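Local coordinates for protein ZYRO0G01672p (Zygosaccharomyces rouxii, PDB 4U8T) that binds N6-methyladenosine-containing RNA through its YTH domain and probably serves as a reader of this mark in mRNA, at residues A69-L74 against A87-N92. Residues are numbered along the deposited sequence; the frame is centred on the assembly and turned at random.
Sequences AKIYLL and AEMSSN
In the antiparallel hairpin of strands 71-77 and 82-94, at the middle of the mixed sheet of this YTH domain, Leu-73 and Ala-87 form a hydrogen-bonded pair: Leu-73 N lies 2.7 Å from Ala-87 O, and Ala-87 N lies 2.9 Å from Leu-73 O. Two residues along, Met-89 N donates to Ile-71 O at 3.0 Å; together these bonds flank the non-hydrogen-bonded pair Tyr-72 and Glu-88.

The two faces differ in chemistry. On one, the extended chain of Glu-88 runs alongside the Tyr-72 ring, with CG 4.1 Å from Tyr-72 CE2, and its carboxylate stands nearly perpendicular to the ring (82°). Lys-70, also extended, brings NZ to the syn side of Glu-88 OE2 at 3.0 Å, a salt bridge in which NZ sits 26° out of the carboxylate plane. An alanine in place of Glu-88 would probably leave the Lys-70 ammonium without this counter-charge and open a gap beside Tyr-72 CE2.

The face of Leu-73 and Ala-87 is apolar: with SE anti to CA (chi2 -175°), selenomethionine Met-89 lies beside Ile-71, SE 3.8 Å from Ile-71 CG2, while its CG meets Leu-73 CD1 at 4.1 Å; Met-89 and Ile-71 both touch Tyr-62 of helix 52-63. Backbone bonds thus set the register, and the ion pair ties Lys-70, just before strand 71-77, to the partner strand.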
ATOM      1  N   ALA A  69       1.990   1.624 -16.720  1.00 30.63           N
ATOM      2  CA  ALA A  69       1.776   0.814 -15.543  1.00 28.10           C
ATOM      3  C   ALA A  69       2.042   1.535 -14.231  1.00 31.74           C
ATOM      4  O   ALA A  69       2.807   2.492 -14.160  1.00 30.20           O
ATOM      5  CB  ALA A  69       2.612  -0.410 -15.634  1.00 30.34           C
ATOM      6  N   LYS A  70       1.417   1.029 -13.178  1.00 31.23           N
ATOM      7  CA  LYS A  70       1.511   1.642 -11.867  1.00 30.97           C
ATOM      8  C   LYS A  70       1.974   0.658 -10.818  1.00 26.32           C
ATOM      9  O   LYS A  70       2.001  -0.543 -11.047  1.00 25.25           O
ATOM     10  CB  LYS A  70       0.156   2.223 -11.472  1.00 32.57           C
ATOM     11  CG  LYS A  70      -0.293   3.431 -12.309  1.00 36.42           C
ATOM     12  CD  LYS A  70      -1.708   3.877 -11.933  1.00 43.50           C
ATOM     13  CE  LYS A  70      -2.225   5.015 -12.821  1.00 53.81           C
ATOM     14  NZ  LYS A  70      -3.517   5.600 -12.326  1.00 49.67           N
ATOM     15  N   ILE A  71       2.315   1.173  -9.651  1.00 26.99           N
ATOM     16  CA  ILE A  71       2.564   0.314  -8.496  1.00 24.54           C
ATOM     17  C   ILE A  71       1.556   0.626  -7.407  1.00 21.67           C
ATOM     18  O   ILE A  71       1.454   1.747  -6.937  1.00 22.39           O
ATOM     19  CB  ILE A  71       3.998   0.469  -7.942  1.00 20.91           C
ATOM     20  CG1 ILE A  71       4.980  -0.281  -8.825  1.00 22.25           C
ATOM     21  CG2 ILE A  71       4.102  -0.094  -6.551  1.00 19.51           C
ATOM     22  CD1 ILE A  71       6.320  -0.308  -8.300  1.00 26.00           C
ATOM     23  N   TYR A  72       0.786  -0.388  -7.038  1.00 22.01           N
ATOM     24  CA  TYR A  72      -0.227  -0.267  -6.008  1.00 16.96           C
ATOM     25  C   TYR A  72       0.330  -0.709  -4.671  1.00 18.19           C
ATOM     26  O   TYR A  72       1.055  -1.677  -4.559  1.00 17.43           O
ATOM     27  CB  TYR A  72      -1.449  -1.082  -6.375  1.00 17.40           C
ATOM     28  CG  TYR A  72      -2.172  -0.529  -7.565  1.00 25.16           C
ATOM     29  CD1 TYR A  72      -1.791  -0.872  -8.846  1.00 24.49           C
ATOM     30  CD2 TYR A  72      -3.241   0.336  -7.413  1.00 20.69           C
ATOM     31  CE1 TYR A  72      -2.439  -0.363  -9.928  1.00 24.22           C
ATOM     32  CE2 TYR A  72      -3.884   0.839  -8.477  1.00 24.49           C
ATOM     33  CZ  TYR A  72      -3.487   0.487  -9.746  1.00 28.52           C
ATOM     34  OH  TYR A  72      -4.143   0.994 -10.840  1.00 27.60           O
ATOM     35  N   LEU A  73      -0.016   0.054  -3.655  1.00 18.86           N
ATOM     36  CA  LEU A  73       0.396  -0.217  -2.300  1.00 16.45           C
ATOM     37  C   LEU A  73      -0.834  -0.527  -1.469  1.00 19.70           C
ATOM     38  O   LEU A  73      -1.753   0.267  -1.391  1.00 19.28           O
ATOM     39  CB  LEU A  73       1.161   0.976  -1.733  1.00 16.50           C
ATOM     40  CG  LEU A  73       2.339   1.526  -2.539  1.00 18.59           C
ATOM     41  CD1 LEU A  73       2.825   2.808  -1.925  1.00 17.91           C
ATOM     42  CD2 LEU A  73       3.475   0.511  -2.579  1.00 18.84           C
ATOM     43  N   LEU A  74      -0.847  -1.693  -0.853  1.00 14.04           N
ATOM     44  CA  LEU A  74      -1.961  -2.088  -0.029  1.00 14.58           C
ATOM     45  C   LEU A  74      -1.542  -1.967   1.421  1.00 17.73           C
ATOM     46  O   LEU A  74      -0.706  -2.710   1.875  1.00 21.05           O
ATOM     47  CB  LEU A  74      -2.405  -3.512  -0.391  1.00 17.44           C
ATOM     48  CG  LEU A  74      -2.504  -3.846  -1.906  1.00 22.64           C
ATOM     49  CD1 LEU A  74      -3.051  -5.231  -2.138  1.00 22.41           C
ATOM     50  CD2 LEU A  74      -3.318  -2.871  -2.724  1.00 17.52           C
ATOM     51  N   ALA A  87      -2.929   2.835  -2.149  1.00 15.21           N
ATOM     52  CA  ALA A  87      -2.311   3.997  -2.755  1.00 16.28           C
ATOM     53  C   ALA A  87      -1.514   3.613  -3.996  1.00 19.46           C
ATOM     54  O   ALA A  87      -1.177   2.472  -4.174  1.00 22.98           O
ATOM     55  CB  ALA A  87      -1.439   4.680  -1.767  1.00 12.80           C
ATOM     56  N   GLU A  88      -1.254   4.570  -4.875  1.00 22.36           N
ATOM     57  CA  GLU A  88      -0.297   4.382  -5.963  1.00 21.54           C
ATOM     58  C   GLU A  88       0.985   5.114  -5.691  1.00 21.22           C
ATOM     59  O   GLU A  88       0.961   6.124  -5.034  1.00 21.63           O
ATOM     60  CB  GLU A  88      -0.823   4.890  -7.290  1.00 25.38           C
ATOM     61  CG  GLU A  88      -2.221   4.545  -7.635  1.00 30.69           C
ATOM     62  CD  GLU A  88      -2.651   5.298  -8.849  1.00 39.08           C
ATOM     63  OE1 GLU A  88      -1.920   6.240  -9.221  1.00 44.65           O
ATOM     64  OE2 GLU A  88      -3.693   4.945  -9.439  1.00 44.43           O
HETATM   65  N   MSE A  89       2.099   4.616  -6.218  1.00 19.66           N
HETATM   66  CA  MSE A  89       3.305   5.409  -6.261  1.00 19.73           C
HETATM   67  C   MSE A  89       3.116   6.455  -7.347  1.00 24.19           C
HETATM   68  O   MSE A  89       2.485   6.197  -8.356  1.00 23.55           O
HETATM   69  CB  MSE A  89       4.530   4.549  -6.525  1.00 19.56           C
HETATM   70  CG  MSE A  89       4.931   3.659  -5.380  1.00 24.83           C
HETATM   71 SE   MSE A  89       6.579   2.636  -5.593  1.00 38.56          SE
HETATM   72  CE  MSE A  89       7.864   4.009  -5.356  1.00 23.26           C
ATOM     73  N   SER A  90       3.627   7.656  -7.133  1.00 24.08           N
ATOM     74  CA  SER A  90       3.478   8.690  -8.133  1.00 26.33           C
ATOM     75  C   SER A  90       4.821   9.359  -8.323  1.00 26.01           C
ATOM     76  O   SER A  90       4.951  10.371  -8.993  1.00 28.18           O
ATOM     77  CB  SER A  90       2.401   9.700  -7.756  1.00 25.28           C
ATOM     78  OG  SER A  90       2.656  10.287  -6.521  1.00 26.83           O
ATOM     79  N   SER A  91       5.825   8.796  -7.688  1.00 22.73           N
ATOM     80  CA  SER A  91       7.166   9.222  -7.934  1.00 24.59           C
ATOM     81  C   SER A  91       8.125   8.123  -7.547  1.00 26.97           C
ATOM     82  O   SER A  91       7.755   7.172  -6.886  1.00 24.60           O
ATOM     83  CB  SER A  91       7.465  10.497  -7.167  1.00 27.61           C
ATOM     84  OG  SER A  91       8.014  10.202  -5.901  1.00 27.86           O
ATOM     85  N   ASN A  92       9.358   8.236  -8.007  1.00 28.72           N
ATOM     86  CA  ASN A  92      10.415   7.413  -7.485  1.00 23.09           C
ATOM     87  C   ASN A  92      10.856   8.062  -6.191  1.00 23.24           C
ATOM     88  O   ASN A  92      10.328   9.079  -5.801  1.00 24.66           O
ATOM     89  CB  ASN A  92      11.554   7.288  -8.483  1.00 25.00           C
ATOM     90  CG  ASN A  92      12.357   6.017  -8.308  1.00 28.74           C
ATOM     91  OD1 ASN A  92      12.514   5.512  -7.207  1.00 25.42           O
ATOM     92  ND2 ASN A  92      12.887   5.509  -9.398  1.00 28.61           N
TER